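Local coordinates for protein glutathione synthetase-like effector 30 (Gpa-GSS30-apo) (Globodera pallida, PDB 5OET) that is a glutathione synthetase-like effector of a plant-parasitic nematode, probably derived from a housekeeping ATP-dependent ligase that joins glycine to gamma-glutamylcysteine, at residues A[110-124]-A[354-365]. Numbering follows the deposited sequence.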
loop_
_atom_site.group_PDB
_atom_site.type_symbol
_atom_site.label_atom_id
_atom_site.label_comp_id
_atom_site.label_asym_id
_atom_site.label_seq_id
_atom_site.Cartn_x
_atom_site.Cartn_y
_atom_site.Cartn_z
ATOM N N ALA A 110 27.629 -5.475 -18.082
ATOM C CA ALA A 110 29.011 -5.938 -17.893
ATOM C C ALA A 110 29.249 -6.545 -16.516
ATOM O O ALA A 110 29.960 -7.542 -16.364
ATOM C CB ALA A 110 29.973 -4.780 -18.098
ATOM N N MET A 111 28.670 -5.918 -15.510
ATOM C CA MET A 111 28.864 -6.337 -14.130
ATOM C C MET A 111 28.234 -7.723 -13.859
ATOM O O MET A 111 28.842 -8.575 -13.201
ATOM C CB MET A 111 28.299 -5.287 -13.178
ATOM C CG MET A 111 29.097 -5.182 -11.899
ATOM S SD MET A 111 30.504 -4.091 -12.113
ATOM C CE MET A 111 31.662 -4.884 -10.966
ATOM N N LEU A 112 27.032 -7.962 -14.386
ATOM C CA LEU A 112 26.429 -9.297 -14.305
ATOM C C LEU A 112 27.274 -10.323 -15.061
ATOM O O LEU A 112 27.578 -11.381 -14.535
ATOM C CB LEU A 112 25.002 -9.291 -14.847
ATOM C CG LEU A 112 23.962 -8.433 -14.126
ATOM C CD1 LEU A 112 22.641 -8.414 -14.881
ATOM C CD2 LEU A 112 23.760 -8.946 -12.721
ATOM N N LEU A 113 27.680 -9.999 -16.277
ATOM C CA LEU A 113 28.480 -10.933 -17.061
ATOM C C LEU A 113 29.781 -11.350 -16.393
ATOM O O LEU A 113 30.152 -12.489 -16.481
ATOM C CB LEU A 113 28.760 -10.387 -18.473
ATOM C CG LEU A 113 27.610 -10.409 -19.485
ATOM C CD1 LEU A 113 28.123 -10.023 -20.862
ATOM C CD2 LEU A 113 26.938 -11.779 -19.535
ATOM N N LEU A 114 30.466 -10.438 -15.712
ATOM C CA LEU A 114 31.726 -10.781 -15.021
ATOM C C LEU A 114 31.522 -11.763 -13.858
ATOM O O LEU A 114 32.252 -12.720 -13.725
ATOM C CB LEU A 114 32.403 -9.516 -14.508
ATOM C CG LEU A 114 33.571 -9.683 -13.543
ATOM C CD1 LEU A 114 34.694 -10.456 -14.202
ATOM C CD2 LEU A 114 34.077 -8.338 -13.064
ATOM N N TYR A 115 30.552 -11.497 -12.993
ATOM C CA TYR A 115 30.307 -12.352 -11.845
ATOM C C TYR A 115 29.652 -13.674 -12.246
ATOM O O TYR A 115 29.899 -14.699 -11.612
ATOM C CB TYR A 115 29.463 -11.619 -10.797
ATOM C CG TYR A 115 30.267 -10.622 -10.027
ATOM C CD1 TYR A 115 31.033 -11.012 -8.952
ATOM C CD2 TYR A 115 30.282 -9.291 -10.396
ATOM C CE1 TYR A 115 31.794 -10.096 -8.253
ATOM C CE2 TYR A 115 31.040 -8.358 -9.711
ATOM C CZ TYR A 115 31.791 -8.764 -8.640
ATOM O OH TYR A 115 32.527 -7.820 -7.982
ATOM N N PHE A 116 28.836 -13.661 -13.298
ATOM C CA PHE A 116 28.268 -14.891 -13.829
ATOM C C PHE A 116 29.350 -15.837 -14.322
ATOM O O PHE A 116 29.353 -16.991 -13.969
ATOM C CB PHE A 116 27.277 -14.592 -14.954
ATOM C CG PHE A 116 26.725 -15.824 -15.604
ATOM C CD1 PHE A 116 26.036 -16.749 -14.846
ATOM C CD2 PHE A 116 26.920 -16.076 -16.957
ATOM C CE1 PHE A 116 25.543 -17.908 -15.423
ATOM C CE2 PHE A 116 26.412 -17.213 -17.545
ATOM C CZ PHE A 116 25.727 -18.137 -16.775
ATOM N N ARG A 117 30.269 -15.323 -15.125
ATOM C CA ARG A 117 31.364 -16.106 -15.718
ATOM C C ARG A 117 32.410 -16.557 -14.709
ATOM O O ARG A 117 32.946 -17.655 -14.816
ATOM C CB ARG A 117 32.029 -15.307 -16.826
ATOM C CG ARG A 117 31.133 -15.131 -18.033
ATOM C CD ARG A 117 31.729 -14.175 -19.065
ATOM N NE ARG A 117 30.751 -13.811 -20.084
ATOM C CZ ARG A 117 30.982 -13.015 -21.132
ATOM N NH1 ARG A 117 32.180 -12.468 -21.332
ATOM N NH2 ARG A 117 29.995 -12.758 -21.995
ATOM N N ALA A 118 32.703 -15.711 -13.734
ATOM C CA ALA A 118 33.503 -16.121 -12.581
ATOM C C ALA A 118 32.842 -17.241 -11.779
ATOM O O ALA A 118 33.523 -18.115 -11.270
ATOM C CB ALA A 118 33.753 -14.940 -11.677
ATOM N N SER A 119 31.519 -17.193 -11.663
ATOM C CA SER A 119 30.739 -18.229 -10.975
ATOM C C SER A 119 30.663 -19.566 -11.716
ATOM O O SER A 119 30.481 -20.606 -11.091
ATOM C CB SER A 119 29.334 -17.708 -10.670
ATOM O OG SER A 119 29.419 -16.554 -9.851
ATOM N N CYS A 120 30.812 -19.533 -13.039
ATOM C CA CYS A 120 30.971 -20.743 -13.872
ATOM C C CYS A 120 32.369 -21.386 -13.828
ATOM O O CYS A 120 32.587 -22.372 -14.511
ATOM C CB CYS A 120 30.637 -20.422 -15.345
ATOM S SG CYS A 120 28.945 -19.848 -15.650
ATOM N N ASP A 121 33.306 -20.831 -13.060
ATOM C CA ASP A 121 34.711 -21.288 -13.030
ATOM C C ASP A 121 35.120 -21.533 -11.575
ATOM O O ASP A 121 35.829 -20.718 -10.979
ATOM C CB ASP A 121 35.621 -20.237 -13.702
ATOM C CG ASP A 121 37.060 -20.750 -13.967
ATOM O OD1 ASP A 121 37.435 -21.854 -13.497
ATOM O OD2 ASP A 121 37.828 -20.030 -14.661
ATOM N N TYR A 122 34.658 -22.660 -11.025
ATOM C CA TYR A 122 34.897 -23.029 -9.622
ATOM C C TYR A 122 36.386 -23.053 -9.232
ATOM O O TYR A 122 36.762 -22.585 -8.148
ATOM C CB TYR A 122 34.273 -24.395 -9.299
ATOM C CG TYR A 122 34.256 -24.765 -7.818
ATOM C CD1 TYR A 122 33.929 -23.824 -6.834
ATOM C CD2 TYR A 122 34.524 -26.058 -7.401
ATOM C CE1 TYR A 122 33.893 -24.155 -5.488
ATOM C CE2 TYR A 122 34.481 -26.404 -6.050
ATOM C CZ TYR A 122 34.164 -25.444 -5.098
ATOM O OH TYR A 122 34.112 -25.740 -3.753
ATOM N N GLU A 123 37.226 -23.607 -10.098
ATOM C CA GLU A 123 38.653 -23.572 -9.817
ATOM C C GLU A 123 39.211 -22.126 -9.702
ATOM O O GLU A 123 40.077 -21.894 -8.859
ATOM C CB GLU A 123 39.450 -24.507 -10.748
ATOM C CG GLU A 123 39.872 -25.815 -10.060
ATOM C CD GLU A 123 41.012 -25.599 -9.041
ATOM O OE1 GLU A 123 40.766 -25.737 -7.816
ATOM O OE2 GLU A 123 42.151 -25.258 -9.468
ATOM N N PHE A 124 38.696 -21.166 -10.475
ATOM C CA PHE A 124 39.130 -19.778 -10.340
ATOM C C PHE A 124 38.777 -19.210 -8.973
ATOM O O PHE A 124 39.623 -18.586 -8.316
ATOM C CB PHE A 124 38.551 -18.871 -11.433
ATOM C CG PHE A 124 38.900 -17.425 -11.243
ATOM C CD1 PHE A 124 40.209 -16.986 -11.419
ATOM C CD2 PHE A 124 37.939 -16.509 -10.827
ATOM C CE1 PHE A 124 40.552 -15.651 -11.219
ATOM C CE2 PHE A 124 38.272 -15.172 -10.626
ATOM C CZ PHE A 124 39.583 -14.739 -10.826
ATOM N N VAL A 354 39.862 -8.949 -5.243
ATOM C CA VAL A 354 40.658 -9.675 -6.250
ATOM C C VAL A 354 40.405 -9.164 -7.673
ATOM O O VAL A 354 41.326 -9.130 -8.462
ATOM C CB VAL A 354 40.487 -11.218 -6.149
ATOM C CG1 VAL A 354 41.109 -11.944 -7.348
ATOM C CG2 VAL A 354 41.111 -11.749 -4.858
ATOM N N PHE A 355 39.189 -8.736 -7.994
ATOM C CA PHE A 355 38.908 -8.186 -9.334
ATOM C C PHE A 355 39.581 -6.839 -9.632
ATOM O O PHE A 355 39.625 -6.436 -10.783
ATOM C CB PHE A 355 37.392 -8.065 -9.593
ATOM C CG PHE A 355 36.725 -9.379 -9.922
ATOM C CD1 PHE A 355 37.226 -10.201 -10.913
ATOM C CD2 PHE A 355 35.601 -9.787 -9.246
ATOM C CE1 PHE A 355 36.616 -11.394 -11.210
ATOM C CE2 PHE A 355 34.981 -10.989 -9.549
ATOM C CZ PHE A 355 35.487 -11.793 -10.528
ATOM N N THR A 356 40.079 -6.149 -8.601
ATOM C CA THR A 356 40.815 -4.889 -8.767
ATOM C C THR A 356 42.281 -5.058 -9.136
ATOM O O THR A 356 42.924 -4.091 -9.505
ATOM C CB THR A 356 40.712 -3.985 -7.512
ATOM O OG1 THR A 356 41.458 -4.539 -6.413
ATOM C CG2 THR A 356 39.251 -3.776 -7.128
ATOM N N LYS A 357 42.800 -6.277 -9.025
ATOM C CA LYS A 357 44.148 -6.600 -9.468
ATOM C C LYS A 357 44.196 -6.662 -11.000
ATOM O O LYS A 357 43.199 -7.041 -11.627
ATOM C CB LYS A 357 44.601 -7.946 -8.878
ATOM C CG LYS A 357 44.831 -7.919 -7.374
ATOM C CD LYS A 357 45.722 -9.067 -6.890
ATOM C CE LYS A 357 44.933 -10.342 -6.621
ATOM N NZ LYS A 357 45.786 -11.569 -6.711
ATOM N N PRO A 358 45.353 -6.306 -11.607
ATOM C CA PRO A 358 45.511 -6.307 -13.075
ATOM C C PRO A 358 45.217 -7.661 -13.740
ATOM O O PRO A 358 45.573 -8.704 -13.189
ATOM C CB PRO A 358 46.989 -5.955 -13.264
ATOM C CG PRO A 358 47.637 -6.369 -11.983
ATOM C CD PRO A 358 46.631 -5.999 -10.938
ATOM N N GLY A 359 44.554 -7.631 -14.900
ATOM C CA GLY A 359 44.203 -8.844 -15.657
ATOM C C GLY A 359 42.945 -9.597 -15.228
ATOM O O GLY A 359 42.324 -10.266 -16.043
ATOM N N MET A 360 42.556 -9.486 -13.960
ATOM C CA MET A 360 41.528 -10.355 -13.393
ATOM C C MET A 360 40.131 -10.133 -13.969
ATOM O O MET A 360 39.340 -11.068 -14.010
ATOM C CB MET A 360 41.505 -10.229 -11.876
ATOM C CG MET A 360 42.774 -10.732 -11.203
ATOM S SD MET A 360 42.899 -12.527 -11.136
ATOM C CE MET A 360 44.619 -12.678 -10.631
ATOM N N VAL A 361 39.822 -8.918 -14.404
ATOM C CA VAL A 361 38.573 -8.633 -15.138
ATOM C C VAL A 361 38.727 -9.044 -16.599
ATOM O O VAL A 361 37.865 -9.714 -17.153
ATOM C CB VAL A 361 38.176 -7.136 -15.076
ATOM C CG1 VAL A 361 36.982 -6.844 -15.969
ATOM C CG2 VAL A 361 37.866 -6.708 -13.653
ATOM N N GLU A 362 39.849 -8.651 -17.200
ATOM C CA GLU A 362 40.118 -8.875 -18.633
ATOM C C GLU A 362 39.956 -10.352 -19.019
ATOM O O GLU A 362 39.514 -10.662 -20.121
ATOM C CB GLU A 362 41.523 -8.357 -18.999
ATOM C CG GLU A 362 41.641 -6.832 -19.139
ATOM C CD GLU A 362 41.639 -6.048 -17.822
ATOM O OE1 GLU A 362 41.580 -4.787 -17.862
ATOM O OE2 GLU A 362 41.692 -6.680 -16.737
ATOM N N LYS A 363 40.290 -11.235 -18.076
ATOM C CA LYS A 363 40.192 -12.694 -18.204
ATOM C C LYS A 363 38.818 -13.194 -18.678
ATOM O O LYS A 363 38.747 -14.174 -19.399
ATOM C CB LYS A 363 40.545 -13.326 -16.842
ATOM C CG LYS A 363 40.589 -14.846 -16.773
ATOM C CD LYS A 363 40.629 -15.318 -15.322
ATOM C CE LYS A 363 41.064 -16.772 -15.160
ATOM N NZ LYS A 363 40.024 -17.737 -15.612
ATOM N N PHE A 364 37.736 -12.530 -18.273
ATOM C CA PHE A 364 36.376 -12.954 -18.630
ATOM C C PHE A 364 35.742 -12.186 -19.802
ATOM O O PHE A 364 34.536 -12.294 -20.005
ATOM C CB PHE A 364 35.486 -12.844 -17.384
ATOM C CG PHE A 364 35.979 -13.666 -16.226
ATOM C CD1 PHE A 364 35.658 -15.021 -16.133
ATOM C CD2 PHE A 364 36.790 -13.101 -15.251
ATOM C CE1 PHE A 364 36.124 -15.790 -15.081
ATOM C CE2 PHE A 364 37.267 -13.864 -14.203
ATOM C CZ PHE A 364 36.928 -15.211 -14.111
ATOM N N PHE A 365 36.552 -11.456 -20.585
ATOM C CA PHE A 365 36.068 -10.546 -21.648
ATOM C C PHE A 365 36.955 -10.478 -22.918
ATOM O O PHE A 365 37.998 -11.136 -23.046
ATOM C CB PHE A 365 35.930 -9.118 -21.092
ATOM C CG PHE A 365 34.820 -8.936 -20.083
ATOM C CD1 PHE A 365 33.484 -8.982 -20.474
ATOM C CD2 PHE A 365 35.109 -8.664 -18.755
ATOM C CE1 PHE A 365 32.461 -8.790 -19.551
ATOM C CE2 PHE A 365 34.096 -8.463 -17.829
ATOM C CZ PHE A 365 32.771 -8.520 -18.230
#
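An aromatic cluster, built on Phe355, Phe364 and Phe124, fastens the loop after helix 349-354 to the end of helix 98-119 and the start of helix 122-127. Both segments belong to the ATP-binding family region of eukaryotic glutathione synthases. Leu114 sits among three phenylalanines. Its CG is anti to the backbone N (chi1 169°), a torsion that carries the branch to the loop, where its two methyls can reach different neighbours. Leu114 CD2 lies over the centre of the Phe355 ring, 4.2 Å from its centroid, in a CH-pi contact. CD1 meets CD2 of Phe364, and CB lies against the ring of Phe365.

Phe355 also points an edge at the face of Tyr115, in a T-shaped pair with planes at 84°. Ala118 CB touches another part of the same rim, 3.8 Å from Phe355 CZ. Phe364 puts its own edge to one face of Phe124, with Phe364 CZ 3.7 Å from Phe124 CD2. Met360 SD lies in the plane of the Phe124 ring, at its edge, a Met-aromatic contact 3.9 Å from CE1.

Two polar links border the cluster. The extended side chain of Arg117 carries NH1 to Phe364 O, at 2.7 Å. Lys363 runs alongside Phe124, then bends at its last torsion (chi4 -72°). Lys363 NZ forms a salt bridge with Asp121 OD2, at 3.3 Å; as a hydrogen bond it is weak. Asp121 is also the N-cap of the second helix and accepts weakly from Phe124 N through OD1.

Beyond the contact, Tyr115 packs on Phe163 and Gln165 of strand 160-173, and Phe365 packs on Met373 and Ile377 of helix 373-380. Apolar and aromatic packing therefore dominates the attachment. Arg117 holds a main-chain carbonyl in its guanidinium plane, and Lys363 engages the carboxylate that caps helix 122-127. Polar bonds thus join the loop to helix 98-119 and to the capping residue of the next helix.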